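Local coordinates for protein putative oxidoreductase FAD-binding subunit (Sulfolobus tokodaii, PDB 4ZOH) that binds flavin-adenine dinucleotide and probably passes electrons as the flavoprotein subunit of a molybdopterin-dependent oxidoreductase, at residues F174-L179 / D185-G190; I207-V212 / K262-L267; S57-I62 / L160-Q165; D127-I132 / D138-F143. All coordinates share one frame; numbering follows the deposited sequence.

Contact 1: residues F174-L179 / D185-G190; sequences FSYQKL and DFAIVG. With FAD (flavin-adenine dinucleotide), chain H.
Lys178 reaches across to the backbone of Asp185 and, with the same ammonium, to the flavin. Its CG stands anti to the backbone N (chi1 -170°), and the rest of the chain is fully extended, which carries NZ past Ala187 to the cofactor. There NZ gives a hydrogen bond to Asp185 O at 3.0 Å, in the carbonyl plane. A second goes to O4 of FAD, 2.8 Å from Lys178 NZ. On the way Lys178 CG packs on Ala187 CB, 4.0 Å away. Phe186 meets the flavin from one face. Its ring lies nearly parallel to the isoalloxazine, and C4X sits 3.5 Å above the plane of the Phe186 ring, over its centre. Leu179 ties the two segments together through its backbone. Its N bonds to Val189 O at 2.8 Å, almost straight (171°), and its carbonyl O receives Ile188 N at 2.7 Å. The side chains of Leu179 and Ile188 cross obliquely, with Leu179 CD2 4.0 Å from Ile188 CG2. Gly190 lies opposite Lys178, and Tyr176 OH comes close to Gly190 CA, where there is no side chain to meet it. Asp118 forms a salt bridge with Lys178 NZ and is hydrogen-bonded to Tyr176 OH, and Asn94 O also meets NZ. Together they probably help to position the ammonium. The ammonium at O4 would probably polarise the C4 carbonyl of the flavin, an effect that the salt bridge to Asp118 is likely to soften.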
# COMPACT_ATOMS: atom_id res chain seq x y z
N PHE B 174 4.56 35.47 47.22
CA PHE B 174 3.52 35.19 46.19
C PHE B 174 3.22 33.70 46.15
O PHE B 174 4.01 32.86 46.64
CB PHE B 174 3.88 35.73 44.77
CG PHE B 174 5.22 35.26 44.27
CD1 PHE B 174 5.36 34.04 43.57
CD2 PHE B 174 6.36 36.02 44.49
CE1 PHE B 174 6.61 33.59 43.15
CE2 PHE B 174 7.63 35.58 44.08
CZ PHE B 174 7.76 34.35 43.42
N SER B 175 2.06 33.39 45.60
CA SER B 175 1.63 32.00 45.37
C SER B 175 0.52 32.01 44.31
O SER B 175 -0.35 32.88 44.33
CB SER B 175 1.10 31.36 46.65
OG SER B 175 0.86 29.98 46.44
N TYR B 176 0.58 31.07 43.34
CA TYR B 176 -0.59 30.83 42.47
C TYR B 176 -1.08 29.47 42.86
O TYR B 176 -0.29 28.53 42.89
CB TYR B 176 -0.24 30.90 40.97
CG TYR B 176 -1.48 30.72 40.11
CD1 TYR B 176 -2.56 31.57 40.25
CD2 TYR B 176 -1.56 29.67 39.16
CE1 TYR B 176 -3.71 31.40 39.52
CE2 TYR B 176 -2.72 29.51 38.39
CZ TYR B 176 -3.78 30.39 38.58
OH TYR B 176 -4.96 30.26 37.88
N GLN B 177 -2.35 29.39 43.24
CA GLN B 177 -3.01 28.09 43.59
C GLN B 177 -3.99 27.75 42.46
O GLN B 177 -4.83 28.56 42.11
CB GLN B 177 -3.78 28.19 44.92
CG GLN B 177 -2.88 28.49 46.14
CD GLN B 177 -1.97 27.32 46.50
OE1 GLN B 177 -2.35 26.16 46.38
NE2 GLN B 177 -0.76 27.63 46.94
N LYS B 178 -3.84 26.58 41.88
CA LYS B 178 -4.66 26.19 40.78
C LYS B 178 -5.32 24.90 41.14
O LYS B 178 -4.66 23.90 41.33
CB LYS B 178 -3.82 26.03 39.52
CG LYS B 178 -4.66 25.85 38.26
CD LYS B 178 -3.83 25.70 37.01
CE LYS B 178 -4.76 25.44 35.82
NZ LYS B 178 -4.13 25.66 34.51
N LEU B 179 -6.64 24.91 41.21
CA LEU B 179 -7.35 23.65 41.43
C LEU B 179 -7.69 23.03 40.07
O LEU B 179 -8.26 23.73 39.16
CB LEU B 179 -8.63 23.87 42.28
CG LEU B 179 -9.58 22.68 42.50
CD1 LEU B 179 -8.95 21.50 43.20
CD2 LEU B 179 -10.80 23.16 43.27
N ASP B 185 -5.17 20.58 32.71
CA ASP B 185 -6.52 21.18 32.55
C ASP B 185 -6.45 22.68 32.82
O ASP B 185 -5.49 23.14 33.49
CB ASP B 185 -7.49 20.61 33.60
CG ASP B 185 -7.76 19.13 33.46
OD1 ASP B 185 -7.38 18.48 32.46
OD2 ASP B 185 -8.40 18.59 34.42
N PHE B 186 -7.45 23.43 32.34
CA PHE B 186 -7.77 24.76 32.80
C PHE B 186 -8.16 24.74 34.31
O PHE B 186 -8.57 23.69 34.88
CB PHE B 186 -8.97 25.25 32.02
CG PHE B 186 -8.60 25.88 30.70
CD1 PHE B 186 -8.35 27.24 30.62
CD2 PHE B 186 -8.47 25.08 29.51
CE1 PHE B 186 -8.03 27.84 29.39
CE2 PHE B 186 -8.12 25.70 28.30
CZ PHE B 186 -7.92 27.06 28.25
N ALA B 187 -8.05 25.88 34.95
CA ALA B 187 -8.47 26.00 36.37
C ALA B 187 -9.95 25.72 36.63
O ALA B 187 -10.78 26.25 35.92
CB ALA B 187 -8.13 27.39 36.88
N ILE B 188 -10.23 24.85 37.61
CA ILE B 188 -11.56 24.76 38.23
C ILE B 188 -11.73 26.01 39.13
O ILE B 188 -12.76 26.68 39.10
CB ILE B 188 -11.73 23.50 39.12
CG1 ILE B 188 -11.80 22.20 38.27
CG2 ILE B 188 -13.00 23.64 39.98
CD1 ILE B 188 -11.40 20.96 39.02
N VAL B 189 -10.71 26.30 39.94
CA VAL B 189 -10.59 27.56 40.68
C VAL B 189 -9.10 28.00 40.62
O VAL B 189 -8.22 27.18 40.78
CB VAL B 189 -11.04 27.39 42.15
CG1 VAL B 189 -10.81 28.71 42.87
CG2 VAL B 189 -12.52 26.95 42.26
N GLY B 190 -8.84 29.26 40.37
CA GLY B 190 -7.48 29.77 40.51
C GLY B 190 -7.38 30.97 41.44
O GLY B 190 -8.15 31.91 41.31
PA FAD H . -3.97 32.46 19.61
O1A FAD H . -4.71 31.17 19.69
O2A FAD H . -3.02 32.73 18.52
O5B FAD H . -4.99 33.65 19.57
C5B FAD H . -6.11 33.66 20.50
C4B FAD H . -7.01 34.99 20.21
O4B FAD H . -6.23 36.25 20.32
C3B FAD H . -7.45 34.96 18.75
O3B FAD H . -8.77 35.45 18.67
C2B FAD H . -6.43 35.84 18.00
O2B FAD H . -6.94 36.42 16.79
C1B FAD H . -6.18 36.93 18.98
N9A FAD H . -4.83 37.44 19.21
C8A FAD H . -3.70 36.76 19.39
N7A FAD H . -2.70 37.63 19.66
C5A FAD H . -3.24 38.87 19.66
C6A FAD H . -2.72 40.17 19.90
N6A FAD H . -1.43 40.27 20.20
N1A FAD H . -3.53 41.24 19.80
C2A FAD H . -4.86 41.11 19.56
N3A FAD H . -5.37 39.90 19.32
C4A FAD H . -4.59 38.76 19.37
N1 FAD H . -4.81 28.56 29.02
C2 FAD H . -4.83 28.80 30.39
O2 FAD H . -4.90 29.95 30.79
N3 FAD H . -4.76 27.78 31.28
C4 FAD H . -4.70 26.49 30.86
O4 FAD H . -4.59 25.61 31.72
C4X FAD H . -4.72 26.23 29.48
N5 FAD H . -4.65 24.92 29.04
C5X FAD H . -4.69 24.67 27.64
C6 FAD H . -4.68 23.34 27.22
C7 FAD H . -4.69 23.05 25.84
C7M FAD H . -4.67 21.56 25.45
C8 FAD H . -4.74 24.10 24.90
C8M FAD H . -4.78 23.85 23.37
C9 FAD H . -4.79 25.44 25.33
C9A FAD H . -4.75 25.72 26.70
N10 FAD H . -4.80 27.05 27.17
C10 FAD H . -4.77 27.26 28.56
C1' FAD H . -4.88 28.19 26.28
C2' FAD H . -3.47 28.67 25.86
O2' FAD H . -2.88 29.34 26.99
C3' FAD H . -3.50 29.58 24.60
O3' FAD H . -2.15 29.65 24.15
C4' FAD H . -4.00 30.99 24.88
O4' FAD H . -5.27 30.90 25.52
C5' FAD H . -4.13 31.83 23.59
O5' FAD H . -2.79 32.33 23.31
P FAD H . -2.14 32.09 21.89
O1P FAD H . -0.91 32.93 21.81
O2P FAD H . -2.00 30.65 21.62
O3P FAD H . -3.28 32.77 21.03

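Contact 2: residues I207-V212 / K262-L267; sequences IGLTAV and KMVKVL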
# COMPACT_ATOMS: atom_id res chain seq x y z
N ILE B 207 -5.08 39.89 45.90
CA ILE B 207 -5.65 38.56 45.68
C ILE B 207 -6.52 38.51 44.41
O ILE B 207 -7.51 39.28 44.29
CB ILE B 207 -6.41 38.08 46.90
CG1 ILE B 207 -5.49 38.13 48.12
CG2 ILE B 207 -6.89 36.67 46.65
CD1 ILE B 207 -6.09 37.68 49.43
N GLY B 208 -6.11 37.69 43.43
CA GLY B 208 -6.91 37.59 42.19
C GLY B 208 -7.61 36.25 42.05
O GLY B 208 -7.05 35.20 42.38
N LEU B 209 -8.85 36.29 41.58
CA LEU B 209 -9.62 35.09 41.40
C LEU B 209 -9.96 34.91 39.93
O LEU B 209 -10.52 35.80 39.26
CB LEU B 209 -10.91 35.12 42.24
CG LEU B 209 -10.94 35.33 43.76
CD1 LEU B 209 -12.39 35.20 44.23
CD2 LEU B 209 -9.99 34.42 44.55
N THR B 210 -9.66 33.72 39.46
CA THR B 210 -10.07 33.30 38.15
C THR B 210 -10.93 32.04 38.22
O THR B 210 -10.93 31.29 39.23
CB THR B 210 -8.85 33.16 37.20
OG1 THR B 210 -9.32 33.03 35.84
CG2 THR B 210 -7.97 31.98 37.61
N ALA B 211 -11.66 31.84 37.13
CA ALA B 211 -12.57 30.70 36.87
C ALA B 211 -13.82 30.70 37.70
O ALA B 211 -14.58 29.69 37.68
CB ALA B 211 -11.86 29.34 36.95
N VAL B 212 -14.04 31.79 38.44
CA VAL B 212 -15.20 31.88 39.35
C VAL B 212 -16.12 33.08 39.07
O VAL B 212 -17.01 33.38 39.87
CB VAL B 212 -14.81 31.77 40.86
CG1 VAL B 212 -14.24 30.39 41.18
CG2 VAL B 212 -13.84 32.86 41.34
N LYS B 262 -16.78 27.36 47.94
CA LYS B 262 -16.05 26.75 49.04
C LYS B 262 -14.58 26.59 48.72
O LYS B 262 -13.72 26.93 49.56
CB LYS B 262 -16.67 25.42 49.49
CG LYS B 262 -18.07 25.55 50.13
CD LYS B 262 -18.77 24.22 50.39
CE LYS B 262 -18.04 23.39 51.46
NZ LYS B 262 -18.50 21.97 51.57
N MET B 263 -14.26 26.15 47.50
CA MET B 263 -12.85 26.05 47.11
C MET B 263 -12.12 27.37 47.06
O MET B 263 -10.90 27.38 47.23
CB MET B 263 -12.65 25.24 45.81
CG MET B 263 -13.11 23.81 46.04
SD MET B 263 -12.28 22.90 47.33
CE MET B 263 -13.44 22.83 48.73
N VAL B 264 -12.84 28.49 46.86
CA VAL B 264 -12.15 29.78 46.90
C VAL B 264 -11.49 29.98 48.30
O VAL B 264 -10.30 30.39 48.41
CB VAL B 264 -13.07 30.93 46.51
CG1 VAL B 264 -12.48 32.29 46.89
CG2 VAL B 264 -13.31 30.88 45.02
N LYS B 265 -12.23 29.60 49.34
CA LYS B 265 -11.71 29.72 50.69
C LYS B 265 -10.50 28.80 50.89
O LYS B 265 -9.50 29.23 51.43
CB LYS B 265 -12.78 29.44 51.75
CG LYS B 265 -12.21 29.11 53.13
CD LYS B 265 -13.22 28.34 53.96
CE LYS B 265 -13.82 29.25 54.99
NZ LYS B 265 -12.89 29.16 56.13
N VAL B 266 -10.61 27.55 50.45
CA VAL B 266 -9.54 26.60 50.61
C VAL B 266 -8.23 27.11 49.91
O VAL B 266 -7.15 27.07 50.52
CB VAL B 266 -9.99 25.17 50.18
CG1 VAL B 266 -8.81 24.24 50.23
CG2 VAL B 266 -11.14 24.66 51.11
N LEU B 267 -8.37 27.64 48.68
CA LEU B 267 -7.21 28.04 47.87
C LEU B 267 -6.59 29.37 48.31
O LEU B 267 -5.39 29.49 48.25
CB LEU B 267 -7.46 28.03 46.34
CG LEU B 267 -7.78 26.79 45.45
CD1 LEU B 267 -7.27 26.88 43.99
CD2 LEU B 267 -7.47 25.44 46.06
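Leu209 and Val264 bring the two segments closest, with their CA atoms 8.1 Å apart. Residues 207-210 are strand, and the chain then turns at Ala211 into Val212. Residues 262-267 are helix. No hydrogen bond crosses between them, so the contact is made by side chains alone. Leu209, Val212 and Val264 all point their CB atoms at the opposite segment. Val264 is the shared piece. Its two methyls are divided between two partners. CG1 of Val264 stands anti to the backbone N (chi1 165°) and meets the end of Leu209, 3.9 Å from Leu209 CD1. Leu209 CD2 is almost as near, at 4.0 Å from Val264 CG1, so the valine methyl rests on the fork of the leucine. The two side chains cross at about a right angle. The other methyl, Val264 CG2, turns to Val212 and lies 4.0 Å from Val212 CG1. This second pair meets at a slant. All three residues are buried, and the surface they hide is small, 113 Å² in all. The contact is therefore two small apolar touches. Ala247 lies against both Val212 and Val264, and Ala243 of helix 233-243 also meets Val264. Leu209 packs on Val191 of the neighbouring strand 189-198, and its backbone is bonded to Val217. Helix 257-276 thus lies on one face of the four-stranded antiparallel sheet of the C-terminal domain. Met263 and Leu267, farther round the same helix, rest on strands 173-179 and 189-198.

Contact 3: residues S57-I62 / L160-Q165; sequences SNLSYI and LVTEIQ. With FAD (flavin-adenine dinucleotide), chain H.
Leu59 and Thr162 stand opposite each other with their CA atoms 6.4 Å apart, where a short 3-10 turn (57-59) passes beside strand 160-165. Leu59 leans on the strand with one methyl, CD2, which is 4.2 Å from Thr162 CB. The polar link is made by Tyr61. Its CG sits between the backbone N and the carbonyl carbon (chi1 58°), and this turns the ring so that the phenol reaches the strand. Tyr61 OH donates to Glu163 OE2 at 2.7 Å. The carboxylate oxygen lies at the edge of the ring, near its plane, while the carboxylate itself is turned 81° from the ring. The hydroxyl meets OE2 from above the carboxylate plane. Glu163 is extended beyond CG, which brings its acid out to the tyrosine. Its other oxygen, OE1, accepts Gln165 NE2 at 3.0 Å and forms a salt bridge with Lys131. With an alanine in place of Glu163, the Tyr61 hydroxyl would probably lose this acceptor, and Lys131 a salt-bridge partner. Just along the strand, Val161 reads the adenine of FAD with its backbone. N6A donates to Val161 O at 3.0 Å, and Val161 N makes a weak bond to N1A. Thr162 and Glu163 both face Lys131 and form a classic beta bulge. Strand 160-167 is the middle strand of a five-stranded antiparallel sheet, between strands 68-72 and 129-134. Ile164 and Val161 pack on helix 106-112, and the loop of Leu59 is bonded to Leu74.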
# COMPACT_ATOMS: atom_id res chain seq x y z
N SER B 57 9.49 39.42 15.76
CA SER B 57 10.18 38.93 16.92
C SER B 57 10.48 40.01 17.98
O SER B 57 10.75 39.70 19.14
CB SER B 57 11.42 38.14 16.51
OG SER B 57 12.35 39.00 15.95
N ASN B 58 10.40 41.28 17.59
CA ASN B 58 10.60 42.35 18.54
C ASN B 58 9.32 42.48 19.44
O ASN B 58 9.31 43.29 20.34
CB ASN B 58 10.91 43.65 17.79
CG ASN B 58 9.74 44.10 16.91
OD1 ASN B 58 8.71 43.44 16.88
ND2 ASN B 58 9.91 45.19 16.19
N LEU B 59 8.25 41.71 19.15
CA LEU B 59 7.12 41.55 20.09
C LEU B 59 7.30 40.43 21.13
O LEU B 59 6.36 40.11 21.89
CB LEU B 59 5.80 41.35 19.36
CG LEU B 59 5.42 42.50 18.44
CD1 LEU B 59 4.04 42.23 17.90
CD2 LEU B 59 5.43 43.80 19.25
N SER B 60 8.47 39.82 21.16
CA SER B 60 8.72 38.86 22.18
C SER B 60 9.91 39.34 23.02
O SER B 60 11.02 39.46 22.50
CB SER B 60 8.97 37.50 21.55
OG SER B 60 9.49 36.66 22.54
N TYR B 61 9.69 39.62 24.30
CA TYR B 61 10.74 40.19 25.19
C TYR B 61 10.28 40.36 26.64
O TYR B 61 9.13 40.65 26.87
CB TYR B 61 11.20 41.54 24.65
CG TYR B 61 10.09 42.55 24.52
CD1 TYR B 61 9.71 43.34 25.62
CD2 TYR B 61 9.43 42.77 23.30
CE1 TYR B 61 8.66 44.27 25.52
CE2 TYR B 61 8.40 43.75 23.19
CZ TYR B 61 8.03 44.49 24.33
OH TYR B 61 7.03 45.44 24.31
N ILE B 62 11.17 40.15 27.61
CA ILE B 62 10.90 40.55 29.03
C ILE B 62 11.85 41.71 29.35
O ILE B 62 13.04 41.52 29.35
CB ILE B 62 11.16 39.41 30.09
CG1 ILE B 62 10.35 38.10 29.84
CG2 ILE B 62 10.92 39.92 31.50
CD1 ILE B 62 8.90 38.35 29.52
N LEU B 160 -3.83 45.56 17.87
CA LEU B 160 -3.24 44.45 18.54
C LEU B 160 -2.65 44.83 19.89
O LEU B 160 -1.95 45.82 20.00
CB LEU B 160 -2.10 43.86 17.68
CG LEU B 160 -2.51 43.27 16.30
CD1 LEU B 160 -1.26 43.00 15.48
CD2 LEU B 160 -3.39 42.02 16.43
N VAL B 161 -2.84 43.97 20.89
CA VAL B 161 -1.95 43.97 22.05
C VAL B 161 -0.48 43.83 21.66
O VAL B 161 -0.07 42.86 20.99
CB VAL B 161 -2.37 42.85 23.02
CG1 VAL B 161 -1.48 42.85 24.28
CG2 VAL B 161 -3.84 43.01 23.35
N THR B 162 0.35 44.75 22.12
CA THR B 162 1.75 44.61 21.82
C THR B 162 2.59 44.38 23.06
O THR B 162 3.77 43.88 22.95
CB THR B 162 2.30 45.84 21.06
OG1 THR B 162 1.90 47.06 21.72
CG2 THR B 162 1.77 45.86 19.65
N GLU B 163 2.02 44.72 24.23
CA GLU B 163 2.80 44.73 25.51
C GLU B 163 1.94 44.63 26.73
O GLU B 163 0.85 45.19 26.79
CB GLU B 163 3.69 45.95 25.61
CG GLU B 163 4.70 45.94 26.74
CD GLU B 163 5.52 47.23 26.70
OE1 GLU B 163 4.96 48.30 26.99
OE2 GLU B 163 6.72 47.19 26.37
N ILE B 164 2.44 43.87 27.69
CA ILE B 164 1.84 43.80 29.00
C ILE B 164 2.86 44.40 29.94
O ILE B 164 4.10 44.07 29.84
CB ILE B 164 1.44 42.35 29.44
CG1 ILE B 164 0.26 41.80 28.61
CG2 ILE B 164 0.92 42.35 30.88
CD1 ILE B 164 0.53 41.55 27.13
N GLN B 165 2.36 45.31 30.81
CA GLN B 165 3.17 45.96 31.91
C GLN B 165 2.68 45.62 33.31
O GLN B 165 1.46 45.61 33.61
CB GLN B 165 3.09 47.47 31.77
CG GLN B 165 3.85 48.05 30.57
CD GLN B 165 3.28 49.40 30.24
OE1 GLN B 165 2.82 50.11 31.14
NE2 GLN B 165 3.26 49.76 28.95
PA FAD H . -3.97 32.46 19.61
O1A FAD H . -4.71 31.17 19.69
O2A FAD H . -3.02 32.73 18.52
O5B FAD H . -4.99 33.65 19.57
C5B FAD H . -6.11 33.66 20.50
C4B FAD H . -7.01 34.99 20.21
O4B FAD H . -6.23 36.25 20.32
C3B FAD H . -7.45 34.96 18.75
O3B FAD H . -8.77 35.45 18.67
C2B FAD H . -6.43 35.84 18.00
O2B FAD H . -6.94 36.42 16.79
C1B FAD H . -6.18 36.93 18.98
N9A FAD H . -4.83 37.44 19.21
C8A FAD H . -3.70 36.76 19.39
N7A FAD H . -2.70 37.63 19.66
C5A FAD H . -3.24 38.87 19.66
C6A FAD H . -2.72 40.17 19.90
N6A FAD H . -1.43 40.27 20.20
N1A FAD H . -3.53 41.24 19.80
C2A FAD H . -4.86 41.11 19.56
N3A FAD H . -5.37 39.90 19.32
C4A FAD H . -4.59 38.76 19.37
N1 FAD H . -4.81 28.56 29.02
C2 FAD H . -4.83 28.80 30.39
O2 FAD H . -4.90 29.95 30.79
N3 FAD H . -4.76 27.78 31.28
C4 FAD H . -4.70 26.49 30.86
O4 FAD H . -4.59 25.61 31.72
C4X FAD H . -4.72 26.23 29.48
N5 FAD H . -4.65 24.92 29.04
C5X FAD H . -4.69 24.67 27.64
C6 FAD H . -4.68 23.34 27.22
C7 FAD H . -4.69 23.05 25.84
C7M FAD H . -4.67 21.56 25.45
C8 FAD H . -4.74 24.10 24.90
C8M FAD H . -4.78 23.85 23.37
C9 FAD H . -4.79 25.44 25.33
C9A FAD H . -4.75 25.72 26.70
N10 FAD H . -4.80 27.05 27.17
C10 FAD H . -4.77 27.26 28.56
C1' FAD H . -4.88 28.19 26.28
C2' FAD H . -3.47 28.67 25.86
O2' FAD H . -2.88 29.34 26.99
C3' FAD H . -3.50 29.58 24.60
O3' FAD H . -2.15 29.65 24.15
C4' FAD H . -4.00 30.99 24.88
O4' FAD H . -5.27 30.90 25.52
C5' FAD H . -4.13 31.83 23.59
O5' FAD H . -2.79 32.33 23.31
P FAD H . -2.14 32.09 21.89
O1P FAD H . -0.91 32.93 21.81
O2P FAD H . -2.00 30.65 21.62
O3P FAD H . -3.28 32.77 21.03

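Contact 4: residues D127-I132 / D138-F143; sequences DAKVKI and DRVVNF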
# COMPACT_ATOMS: atom_id res chain seq x y z
N ASP B 127 -2.37 44.70 39.12
CA ASP B 127 -2.70 45.99 38.42
C ASP B 127 -1.89 46.13 37.11
O ASP B 127 -1.38 47.22 36.77
CB ASP B 127 -2.56 47.30 39.27
CG ASP B 127 -3.15 47.18 40.69
OD1 ASP B 127 -4.31 46.75 40.84
OD2 ASP B 127 -2.40 47.48 41.66
N ALA B 128 -1.79 45.00 36.40
CA ALA B 128 -1.19 44.97 35.07
C ALA B 128 -1.82 46.01 34.14
O ALA B 128 -3.03 46.35 34.30
CB ALA B 128 -1.36 43.59 34.47
N LYS B 129 -1.01 46.47 33.16
CA LYS B 129 -1.56 47.27 32.04
C LYS B 129 -1.22 46.69 30.66
O LYS B 129 -0.15 46.10 30.46
CB LYS B 129 -0.99 48.71 32.08
CG LYS B 129 -1.35 49.53 33.31
CD LYS B 129 -0.73 50.95 33.19
CE LYS B 129 -0.89 51.77 34.47
NZ LYS B 129 -2.28 51.67 35.01
N VAL B 130 -2.10 47.00 29.70
CA VAL B 130 -2.12 46.45 28.34
C VAL B 130 -1.85 47.59 27.36
O VAL B 130 -2.64 48.53 27.27
CB VAL B 130 -3.46 45.77 28.01
CG1 VAL B 130 -3.40 45.04 26.66
CG2 VAL B 130 -3.91 44.80 29.13
N LYS B 131 -0.70 47.54 26.68
CA LYS B 131 -0.42 48.47 25.60
C LYS B 131 -1.09 47.90 24.35
O LYS B 131 -0.84 46.75 23.98
CB LYS B 131 1.08 48.69 25.40
CG LYS B 131 1.46 49.63 24.25
CD LYS B 131 2.95 49.89 24.22
CE LYS B 131 3.41 50.78 25.39
NZ LYS B 131 4.90 50.99 25.48
N ILE B 132 -1.97 48.70 23.75
CA ILE B 132 -2.72 48.36 22.54
C ILE B 132 -2.20 49.21 21.40
O ILE B 132 -2.15 50.43 21.54
CB ILE B 132 -4.23 48.60 22.74
CG1 ILE B 132 -4.72 47.78 23.93
CG2 ILE B 132 -4.99 48.28 21.46
CD1 ILE B 132 -6.16 48.05 24.35
N ASP B 138 -0.42 54.20 20.04
CA ASP B 138 -0.65 53.34 21.22
C ASP B 138 -1.64 53.84 22.29
O ASP B 138 -1.61 55.00 22.64
CB ASP B 138 0.68 53.05 21.90
CG ASP B 138 1.70 52.42 20.96
OD1 ASP B 138 1.28 51.78 19.98
OD2 ASP B 138 2.92 52.54 21.21
N ARG B 139 -2.50 52.96 22.81
CA ARG B 139 -3.36 53.23 23.99
C ARG B 139 -2.97 52.26 25.13
O ARG B 139 -2.91 51.02 24.92
CB ARG B 139 -4.85 53.00 23.71
CG ARG B 139 -5.24 52.88 22.25
CD ARG B 139 -6.39 51.92 22.01
NE ARG B 139 -7.19 51.72 23.20
CZ ARG B 139 -8.19 50.85 23.34
NH1 ARG B 139 -8.56 50.05 22.35
NH2 ARG B 139 -8.83 50.79 24.51
N VAL B 140 -2.72 52.80 26.32
CA VAL B 140 -2.40 51.98 27.50
C VAL B 140 -3.64 52.00 28.36
O VAL B 140 -4.21 53.06 28.60
CB VAL B 140 -1.09 52.42 28.24
CG1 VAL B 140 -0.70 51.44 29.33
CG2 VAL B 140 0.06 52.55 27.27
N VAL B 141 -4.13 50.83 28.73
CA VAL B 141 -5.33 50.73 29.57
C VAL B 141 -5.00 49.81 30.74
O VAL B 141 -4.00 49.09 30.72
CB VAL B 141 -6.58 50.26 28.79
CG1 VAL B 141 -6.98 51.26 27.72
CG2 VAL B 141 -6.35 48.87 28.20
N ASN B 142 -5.84 49.84 31.77
CA ASN B 142 -5.70 48.99 32.96
C ASN B 142 -6.26 47.64 32.64
O ASN B 142 -7.33 47.56 31.97
CB ASN B 142 -6.50 49.58 34.13
CG ASN B 142 -5.84 50.81 34.71
OD1 ASN B 142 -4.65 50.80 35.05
ND2 ASN B 142 -6.60 51.89 34.79
N PHE B 143 -5.57 46.58 33.13
CA PHE B 143 -6.05 45.22 32.83
C PHE B 143 -7.54 45.15 33.14
O PHE B 143 -8.30 44.54 32.35
CB PHE B 143 -5.25 44.05 33.50
CG PHE B 143 -5.80 42.69 33.14
CD1 PHE B 143 -5.55 42.12 31.88
CD2 PHE B 143 -6.65 42.01 34.02
CE1 PHE B 143 -6.12 40.90 31.52
CE2 PHE B 143 -7.21 40.78 33.69
CZ PHE B 143 -6.94 40.23 32.42
O HOH W 1 -4.35 48.13 36.20
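Val130 and Val141 trade two backbone hydrogen bonds, Val130 N to Val141 O at 3.0 Å and Val141 N to Val130 O at 3.1 Å. Ile132 and Arg139 repeat the pattern. Ile132 N is 2.8 Å from Arg139 O, and Arg139 N is 2.9 Å from Ile132 O. A fifth bond closes the far end, Phe143 N to Ala128 O at 2.8 Å. A water also donates to Ala128 O and to Asn142 OD1, bridging Asn142 to the backbone of Ala128 in the facing segment. On the side chains, Ile132 CD1 lies over one face of the Arg139 guanidinium, 3.6 Å above the plane at its centre. Bends at chi2 and chi3 fold the arginine back over the isoleucine. The guanidinium also forms salt bridges with Asp154 and Glu159. A leucine in place of Arg139 would probably cost Asp154 and Glu159 this positive partner and take the flat group off Ile132 CD1. Val141 CG2 meets Ile132 CD1 on the same face. Val130 CG2 approaches the edge of the Phe143 ring, and Phe146 packs on Val130, Ile132 and Val141. On the opposite face Lys131 CE packs on Val140 CG2. Phe143 itself turns to Leu123 and Ile124 of helix 119-125. The strands run antiparallel (163°) and form a beta hairpin. It is the edge hairpin of the five-stranded antiparallel sheet in the FAD-binding domain.

Following the chain, residues 57-62 come first, but contact 3 closes only at 160-165, across about a hundred residues. Contact 4 is a hairpin nested inside that loop. The two touch, because strands 129-134 and 160-167 are neighbours in the five-stranded sheet of the FAD-binding domain. Contact 1 follows in series, as a hairpin opening the C-terminal sheet. Contact 2 comes last and brings the helix near the C terminus back onto that sheet. Contacts 1 and 2 touch through strands 189-198 and 201-210. No contact crosses another. Contacts 1 and 3, centres about 25 Å apart, meet opposite ends of FAD, which spans the two domains.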